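Local coordinates for protein prolyl endopeptidase (Myxococcus xanthus, PDB 2BKL) that probably hydrolyses oligopeptides as a serine-type endopeptidase, cutting on the carboxyl side of proline and, less readily, of alanine, at residues A[53-63]-A[664-673]; A[314-323]-A[334-345]. One frame throughout, in Å; residues are numbered along the deposited sequence.

Contact 1: residues A[53-63]-A[664-673]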
# COMPACT_ATOMS: atom_id res chain seq x y z
N PHE A 53 24.06 15.42 11.29
CA PHE A 53 23.26 16.28 10.39
C PHE A 53 22.49 17.28 11.21
O PHE A 53 22.35 17.09 12.41
CB PHE A 53 22.30 15.45 9.50
CG PHE A 53 22.98 14.60 8.46
CD1 PHE A 53 24.28 14.85 8.04
CD2 PHE A 53 22.29 13.54 7.89
CE1 PHE A 53 24.88 14.03 7.07
CE2 PHE A 53 22.88 12.72 6.94
CZ PHE A 53 24.17 12.97 6.53
N PRO A 54 22.04 18.38 10.58
CA PRO A 54 21.50 19.51 11.35
C PRO A 54 20.03 19.39 11.73
O PRO A 54 19.24 18.72 11.04
CB PRO A 54 21.73 20.71 10.41
CG PRO A 54 21.66 20.13 9.04
CD PRO A 54 22.07 18.68 9.14
N GLY A 55 19.68 20.04 12.84
CA GLY A 55 18.29 20.26 13.22
C GLY A 55 17.65 19.14 14.02
O GLY A 55 16.43 19.16 14.20
N ARG A 56 18.44 18.18 14.51
CA ARG A 56 17.87 16.89 14.96
C ARG A 56 17.07 17.00 16.25
O ARG A 56 16.02 16.38 16.36
CB ARG A 56 18.95 15.82 15.09
CG ARG A 56 19.50 15.35 13.75
CD ARG A 56 20.71 14.42 13.91
NE ARG A 56 20.31 13.18 14.57
CZ ARG A 56 19.78 12.12 13.95
NH1 ARG A 56 19.57 12.11 12.64
NH2 ARG A 56 19.42 11.05 14.66
N GLU A 57 17.55 17.78 17.21
CA GLU A 57 16.85 17.91 18.48
C GLU A 57 15.48 18.57 18.27
O GLU A 57 14.47 18.10 18.80
CB GLU A 57 17.68 18.70 19.49
CG GLU A 57 18.79 17.89 20.12
CD GLU A 57 19.62 18.72 21.09
OE1 GLU A 57 20.35 19.64 20.63
OE2 GLU A 57 19.53 18.46 22.31
N ALA A 58 15.46 19.64 17.48
CA ALA A 58 14.21 20.33 17.14
C ALA A 58 13.26 19.44 16.34
O ALA A 58 12.05 19.46 16.57
CB ALA A 58 14.47 21.61 16.35
N LEU A 59 13.78 18.68 15.38
CA LEU A 59 12.92 17.80 14.59
C LEU A 59 12.31 16.74 15.51
O LEU A 59 11.12 16.49 15.46
CB LEU A 59 13.68 17.10 13.45
CG LEU A 59 13.94 17.88 12.16
CD1 LEU A 59 14.89 17.06 11.31
CD2 LEU A 59 12.68 18.19 11.39
N ALA A 60 13.13 16.14 16.37
CA ALA A 60 12.63 15.09 17.25
C ALA A 60 11.54 15.60 18.18
O ALA A 60 10.53 14.93 18.36
CB ALA A 60 13.72 14.45 18.05
N ALA A 61 11.71 16.80 18.73
CA ALA A 61 10.70 17.33 19.65
C ALA A 61 9.42 17.58 18.88
O ALA A 61 8.32 17.35 19.38
CB ALA A 61 11.17 18.62 20.33
N ARG A 62 9.54 18.06 17.64
CA ARG A 62 8.37 18.43 16.87
C ARG A 62 7.62 17.17 16.41
O ARG A 62 6.38 17.11 16.48
CB ARG A 62 8.78 19.29 15.66
CG ARG A 62 7.61 19.79 14.81
CD ARG A 62 6.51 20.54 15.58
NE ARG A 62 5.50 21.09 14.67
CZ ARG A 62 4.24 21.33 15.01
NH1 ARG A 62 3.81 21.09 16.25
NH2 ARG A 62 3.40 21.82 14.10
N PHE A 63 8.36 16.16 15.96
CA PHE A 63 7.75 14.90 15.54
C PHE A 63 7.11 14.19 16.74
O PHE A 63 6.10 13.52 16.59
CB PHE A 63 8.74 13.99 14.82
CG PHE A 63 9.13 14.47 13.44
CD1 PHE A 63 8.19 14.95 12.56
CD2 PHE A 63 10.44 14.42 13.04
CE1 PHE A 63 8.55 15.35 11.27
CE2 PHE A 63 10.81 14.84 11.75
CZ PHE A 63 9.86 15.31 10.88
N SER A 664 11.95 9.66 10.75
CA SER A 664 11.68 10.97 10.18
C SER A 664 12.78 11.95 10.52
O SER A 664 13.12 12.75 9.68
CB SER A 664 10.31 11.50 10.64
OG SER A 664 9.27 10.73 10.05
N VAL A 665 13.31 11.90 11.75
CA VAL A 665 14.43 12.75 12.11
C VAL A 665 15.60 12.47 11.15
O VAL A 665 16.25 13.39 10.65
CB VAL A 665 14.87 12.56 13.60
CG1 VAL A 665 16.15 13.33 13.89
CG2 VAL A 665 13.74 12.99 14.57
N ASP A 666 15.87 11.20 10.92
CA ASP A 666 16.95 10.80 10.03
C ASP A 666 16.72 11.29 8.60
O ASP A 666 17.61 11.85 8.01
CB ASP A 666 17.16 9.29 10.09
CG ASP A 666 17.88 8.85 11.35
OD1 ASP A 666 18.43 9.68 12.12
OD2 ASP A 666 17.97 7.64 11.66
N LEU A 667 15.53 11.07 8.06
CA LEU A 667 15.19 11.47 6.71
C LEU A 667 15.34 12.95 6.53
O LEU A 667 16.05 13.39 5.62
CB LEU A 667 13.74 11.05 6.39
CG LEU A 667 13.29 11.12 4.93
CD1 LEU A 667 12.04 10.21 4.72
CD2 LEU A 667 13.01 12.51 4.46
N TYR A 668 14.72 13.74 7.39
CA TYR A 668 14.68 15.19 7.17
C TYR A 668 16.01 15.84 7.52
O TYR A 668 16.41 16.80 6.85
CB TYR A 668 13.43 15.86 7.81
CG TYR A 668 12.18 15.53 6.99
CD1 TYR A 668 11.92 16.20 5.81
CD2 TYR A 668 11.27 14.56 7.40
CE1 TYR A 668 10.80 15.89 5.03
CE2 TYR A 668 10.12 14.25 6.63
CZ TYR A 668 9.91 14.94 5.43
OH TYR A 668 8.82 14.66 4.61
N SER A 669 16.75 15.30 8.49
CA SER A 669 18.09 15.82 8.75
C SER A 669 19.08 15.51 7.59
O SER A 669 19.88 16.36 7.25
CB SER A 669 18.60 15.42 10.14
OG SER A 669 18.96 14.06 10.23
N PHE A 670 18.96 14.35 6.94
CA PHE A 670 19.68 14.04 5.70
C PHE A 670 19.38 15.09 4.64
O PHE A 670 20.27 15.65 4.02
CB PHE A 670 19.28 12.63 5.22
CG PHE A 670 19.68 12.31 3.80
CD1 PHE A 670 21.00 11.97 3.47
CD2 PHE A 670 18.74 12.32 2.79
CE1 PHE A 670 21.36 11.65 2.15
CE2 PHE A 670 19.07 12.02 1.51
CZ PHE A 670 20.40 11.68 1.18
N LEU A 671 18.10 15.38 4.45
CA LEU A 671 17.70 16.36 3.44
C LEU A 671 18.25 17.74 3.76
O LEU A 671 18.75 18.44 2.85
CB LEU A 671 16.18 16.39 3.26
CG LEU A 671 15.57 15.11 2.65
CD1 LEU A 671 14.07 15.27 2.49
CD2 LEU A 671 16.21 14.78 1.30
N PHE A 672 18.14 18.16 5.02
CA PHE A 672 18.60 19.49 5.41
C PHE A 672 20.08 19.59 5.13
O PHE A 672 20.55 20.64 4.71
CB PHE A 672 18.37 19.74 6.91
CG PHE A 672 16.96 20.03 7.29
CD1 PHE A 672 16.01 20.43 6.36
CD2 PHE A 672 16.59 19.95 8.62
CE1 PHE A 672 14.70 20.72 6.77
CE2 PHE A 672 15.28 20.21 9.01
CZ PHE A 672 14.35 20.61 8.08
N GLN A 673 20.84 18.52 5.38
CA GLN A 673 22.28 18.52 5.12
C GLN A 673 22.57 18.63 3.64
O GLN A 673 23.29 19.53 3.19
CB GLN A 673 22.94 17.25 5.68
CG GLN A 673 24.41 17.09 5.33
CD GLN A 673 25.31 18.11 5.98
OE1 GLN A 673 26.29 18.56 5.36
NE2 GLN A 673 25.01 18.47 7.22
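Helix-on-helix packing by knobs into holes ties helix 56-67, from the N-terminal part of the chain, to the C-terminal helix 657-674 of the alpha/beta-hydrolase fold: L59 sits among V665, Y668, S669 and F672, while V665 enters the gap between R56, L59, A60 and F63. The two short axes run broadly antiparallel, 139° apart. Beside this apolar seam, a bend at chi3 (65°) brings the guanidinium of R56 over V665 CG1 with one face. Its NH1 and NH2 then close end-on upon a single oxygen, D666 OD1, at 2.7 and 3.1 Å, both bonds lying in the guanidinium plane. R56 NH1 also reaches S669 OG (3.2 Å), whose own hydrogen goes back to V665 O. A leucine in place of R56 would probably leave D666 OD1, in a buried carboxylate, with neither donor. At the two ends CH-pi contacts form over ring faces: Q673 CB lies 4.0 Å from the F53 ring centroid, S664 CB 3.8 Å from that of F63. R644 pairs with D666 OD2, L50 of helix 33-51 touches R56, D666 and F670, P470 of helix 469-473 meets L59 and F63, and L667 and F670 turn to strands 552-556 and 607-613.

Contact 2: residues A[314-323]-A[334-345]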
# COMPACT_ATOMS: atom_id res chain seq x y z
N VAL A 314 -25.10 0.91 -13.75
CA VAL A 314 -24.35 2.15 -13.59
C VAL A 314 -23.38 2.22 -14.74
O VAL A 314 -22.34 1.53 -14.75
CB VAL A 314 -23.59 2.25 -12.24
CG1 VAL A 314 -22.83 3.61 -12.16
CG2 VAL A 314 -24.51 2.12 -11.09
N PRO A 315 -23.71 2.96 -15.79
CA PRO A 315 -22.80 3.06 -16.93
C PRO A 315 -21.49 3.73 -16.61
O PRO A 315 -21.37 4.41 -15.61
CB PRO A 315 -23.61 3.90 -17.95
CG PRO A 315 -24.99 3.70 -17.56
CD PRO A 315 -24.99 3.63 -16.06
N GLU A 316 -20.49 3.50 -17.44
CA GLU A 316 -19.23 4.21 -17.32
C GLU A 316 -19.47 5.71 -17.33
O GLU A 316 -20.22 6.23 -18.18
CB GLU A 316 -18.29 3.82 -18.47
CG GLU A 316 -16.87 4.30 -18.33
CD GLU A 316 -15.97 3.95 -19.50
OE1 GLU A 316 -16.49 3.69 -20.62
OE2 GLU A 316 -14.74 3.98 -19.32
N ASP A 317 -18.83 6.41 -16.42
CA ASP A 317 -18.95 7.86 -16.36
C ASP A 317 -18.24 8.52 -17.54
O ASP A 317 -17.30 7.97 -18.09
CB ASP A 317 -18.40 8.38 -15.03
CG ASP A 317 -18.80 9.81 -14.76
OD1 ASP A 317 -18.03 10.73 -15.12
OD2 ASP A 317 -19.86 10.10 -14.17
N SER A 318 -18.71 9.70 -17.92
CA SER A 318 -18.13 10.40 -19.07
C SER A 318 -16.68 10.81 -18.83
O SER A 318 -15.93 10.95 -19.79
CB SER A 318 -19.00 11.61 -19.48
OG SER A 318 -19.12 12.55 -18.42
N SER A 319 -16.29 11.02 -17.57
CA SER A 319 -14.92 11.41 -17.26
C SER A 319 -14.32 10.80 -16.00
O SER A 319 -13.11 10.66 -15.95
CB SER A 319 -14.81 12.93 -17.18
OG SER A 319 -15.57 13.42 -16.10
N ALA A 320 -15.13 10.47 -14.97
CA ALA A 320 -14.63 10.06 -13.68
C ALA A 320 -14.30 8.56 -13.60
O ALA A 320 -14.96 7.75 -14.26
CB ALA A 320 -15.64 10.39 -12.59
N SER A 321 -13.29 8.21 -12.82
CA SER A 321 -12.89 6.82 -12.65
C SER A 321 -13.65 6.23 -11.47
O SER A 321 -13.57 6.74 -10.36
CB SER A 321 -11.40 6.70 -12.37
OG SER A 321 -10.65 7.29 -13.43
N LEU A 322 -14.36 5.13 -11.69
CA LEU A 322 -15.09 4.46 -10.62
C LEU A 322 -14.14 3.50 -9.94
O LEU A 322 -13.60 2.62 -10.58
CB LEU A 322 -16.32 3.74 -11.18
CG LEU A 322 -17.14 2.95 -10.14
CD1 LEU A 322 -17.61 3.84 -9.00
CD2 LEU A 322 -18.30 2.26 -10.77
N LEU A 323 -13.88 3.71 -8.64
CA LEU A 323 -12.89 2.91 -7.89
C LEU A 323 -13.49 1.79 -7.08
O LEU A 323 -12.87 0.74 -6.95
CB LEU A 323 -12.10 3.80 -6.92
CG LEU A 323 -11.33 4.98 -7.46
CD1 LEU A 323 -10.53 5.57 -6.27
CD2 LEU A 323 -10.47 4.57 -8.62
N LEU A 334 -20.88 4.74 -4.42
CA LEU A 334 -19.96 4.70 -5.56
C LEU A 334 -18.87 5.74 -5.32
O LEU A 334 -19.13 6.95 -5.22
CB LEU A 334 -20.70 5.02 -6.85
CG LEU A 334 -21.99 4.24 -7.16
CD1 LEU A 334 -22.73 4.80 -8.35
CD2 LEU A 334 -21.64 2.85 -7.41
N GLU A 335 -17.63 5.27 -5.27
CA GLU A 335 -16.48 6.14 -5.05
C GLU A 335 -15.81 6.38 -6.40
O GLU A 335 -15.26 5.47 -7.01
CB GLU A 335 -15.48 5.49 -4.11
CG GLU A 335 -14.27 6.36 -3.77
CD GLU A 335 -13.14 5.59 -3.12
OE1 GLU A 335 -13.21 4.37 -2.91
OE2 GLU A 335 -12.12 6.25 -2.86
N TYR A 336 -15.85 7.63 -6.83
CA TYR A 336 -15.27 8.12 -8.09
C TYR A 336 -14.01 8.96 -7.80
O TYR A 336 -13.86 9.51 -6.72
CB TYR A 336 -16.24 8.96 -8.88
CG TYR A 336 -17.35 8.16 -9.54
CD1 TYR A 336 -17.17 7.57 -10.78
CD2 TYR A 336 -18.56 7.98 -8.91
CE1 TYR A 336 -18.19 6.86 -11.39
CE2 TYR A 336 -19.55 7.26 -9.47
CZ TYR A 336 -19.38 6.70 -10.73
OH TYR A 336 -20.39 5.96 -11.33
N LEU A 337 -13.13 9.03 -8.79
CA LEU A 337 -12.00 9.94 -8.80
C LEU A 337 -12.12 10.84 -10.00
O LEU A 337 -12.21 10.36 -11.13
CB LEU A 337 -10.70 9.15 -8.87
CG LEU A 337 -9.49 9.68 -8.13
CD1 LEU A 337 -9.72 9.67 -6.62
CD2 LEU A 337 -8.25 8.86 -8.49
N LYS A 338 -12.12 12.15 -9.78
CA LYS A 338 -12.15 13.17 -10.83
C LYS A 338 -10.86 13.94 -10.69
O LYS A 338 -10.64 14.61 -9.68
CB LYS A 338 -13.36 14.12 -10.66
CG LYS A 338 -14.72 13.42 -10.68
CD LYS A 338 -15.90 14.37 -10.36
CE LYS A 338 -15.98 15.56 -11.33
NZ LYS A 338 -17.20 16.41 -11.02
N ASP A 339 -10.00 13.84 -11.71
CA ASP A 339 -8.65 14.42 -11.65
C ASP A 339 -7.98 14.17 -10.28
O ASP A 339 -7.49 15.08 -9.64
CB ASP A 339 -8.68 15.91 -11.98
CG ASP A 339 -9.04 16.18 -13.41
OD1 ASP A 339 -8.45 15.54 -14.30
OD2 ASP A 339 -9.89 17.03 -13.74
N ALA A 340 -7.98 12.91 -9.88
CA ALA A 340 -7.28 12.45 -8.67
C ALA A 340 -7.87 12.89 -7.33
O ALA A 340 -7.21 12.69 -6.30
CB ALA A 340 -5.81 12.82 -8.73
N THR A 341 -9.07 13.45 -7.33
CA THR A 341 -9.81 13.83 -6.14
C THR A 341 -11.12 13.06 -6.08
O THR A 341 -11.84 12.96 -7.06
CB THR A 341 -10.06 15.36 -6.21
OG1 THR A 341 -8.80 16.05 -6.18
CG2 THR A 341 -10.84 15.87 -5.02
N SER A 342 -11.46 12.53 -4.93
CA SER A 342 -12.61 11.65 -4.89
C SER A 342 -13.93 12.38 -4.68
O SER A 342 -14.01 13.47 -4.12
CB SER A 342 -12.43 10.52 -3.91
OG SER A 342 -12.42 11.04 -2.63
N GLU A 343 -14.96 11.73 -5.21
CA GLU A 343 -16.35 12.13 -5.06
C GLU A 343 -17.13 10.86 -4.76
O GLU A 343 -16.86 9.81 -5.34
CB GLU A 343 -16.87 12.77 -6.36
CG GLU A 343 -18.36 13.10 -6.33
CD GLU A 343 -18.79 14.08 -7.39
OE1 GLU A 343 -18.63 15.30 -7.16
OE2 GLU A 343 -19.30 13.63 -8.45
N VAL A 344 -18.08 10.95 -3.85
CA VAL A 344 -18.85 9.79 -3.45
C VAL A 344 -20.32 10.03 -3.80
O VAL A 344 -20.90 11.05 -3.48
CB VAL A 344 -18.67 9.50 -1.95
CG1 VAL A 344 -19.53 8.29 -1.54
CG2 VAL A 344 -17.18 9.23 -1.66
N ARG A 345 -20.91 9.06 -4.51
CA ARG A 345 -22.28 9.15 -5.01
C ARG A 345 -23.11 7.98 -4.50
O ARG A 345 -22.65 6.82 -4.50
CB ARG A 345 -22.27 9.16 -6.53
CG ARG A 345 -21.48 10.30 -7.15
CD ARG A 345 -21.60 10.32 -8.66
NE ARG A 345 -20.61 11.22 -9.24
CZ ARG A 345 -20.19 11.16 -10.51
NH1 ARG A 345 -20.65 10.25 -11.34
NH2 ARG A 345 -19.28 12.03 -10.93
O HOH W 1 -19.57 4.59 -13.51
O HOH W 2 -18.27 12.98 -13.47
O HOH W 3 -11.09 12.57 -14.05
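S321 and L337 form an antiparallel hydrogen-bonded pair, S321 N to L337 O at 2.9 Å and L337 N to S321 O at 2.8 Å, and beyond the non-hydrogen-bonded pair L322-Y336 the ladder continues with L323 N to E335 O. These are the first two strands of a four-stranded beta-propeller blade, and a type I' turn from K338 to T341 leads into the third. The Y336 ring is the centrepiece of the side-chain packing. L322, with CG anti to its backbone N (chi1 178°), sets CD1 over the centre of one face, 3.8 Å from the centroid; on the opposite face lies the R345 guanidinium, its NH1 shifted toward the rim. A320 CB packs near Y336 CD1, and V314 CG1 approaches the hydroxyl. That hydroxyl meets water 1 in the ring plane, itself within hydrogen-bonding distance of P315 O. R345 is shared between two acids. NH1 makes an almost straight bond (174°) to D317 OD2 at 2.9 Å, coming from above the carboxylate plane, whereas NE and NH2 grip E343 OE2 side-on. Water 2 adds a bridge from R345 NH2 to D317 OD1. That oxygen also accepts from S319 N and A320 N, an Asx motif that helps to fix the carboxylate's rotation. S321 OG bonds to E488 O and D339 OD1 to Y489 OH, so this end of the blade meets the hydrolase domain. With two carboxylates around it, R345 is likely to stay charged, and the network clamps the loop before strand 321-328 onto strand 341-348 across the face of Y336.

Overall arrangement
After a short N-terminal region and helix 33-51, the chain lays down residues 53-63, then runs through the propeller blades, where contact 2 is completed within some thirty residues. It goes on through the last blade and the hydrolase domain before residues 664-673 return to close contact 1. Contact 2 therefore nests within contact 1, and the two do not cross. One is long-range, spanning about 600 residues; the other is local, pairing two strands of one blade and joining it to the last strand of the blade before. Their centres lie about 39 Å apart. Contact 1 joins the N- and C-terminal parts that together build the hydrolase domain, whereas contact 2 belongs to the propeller.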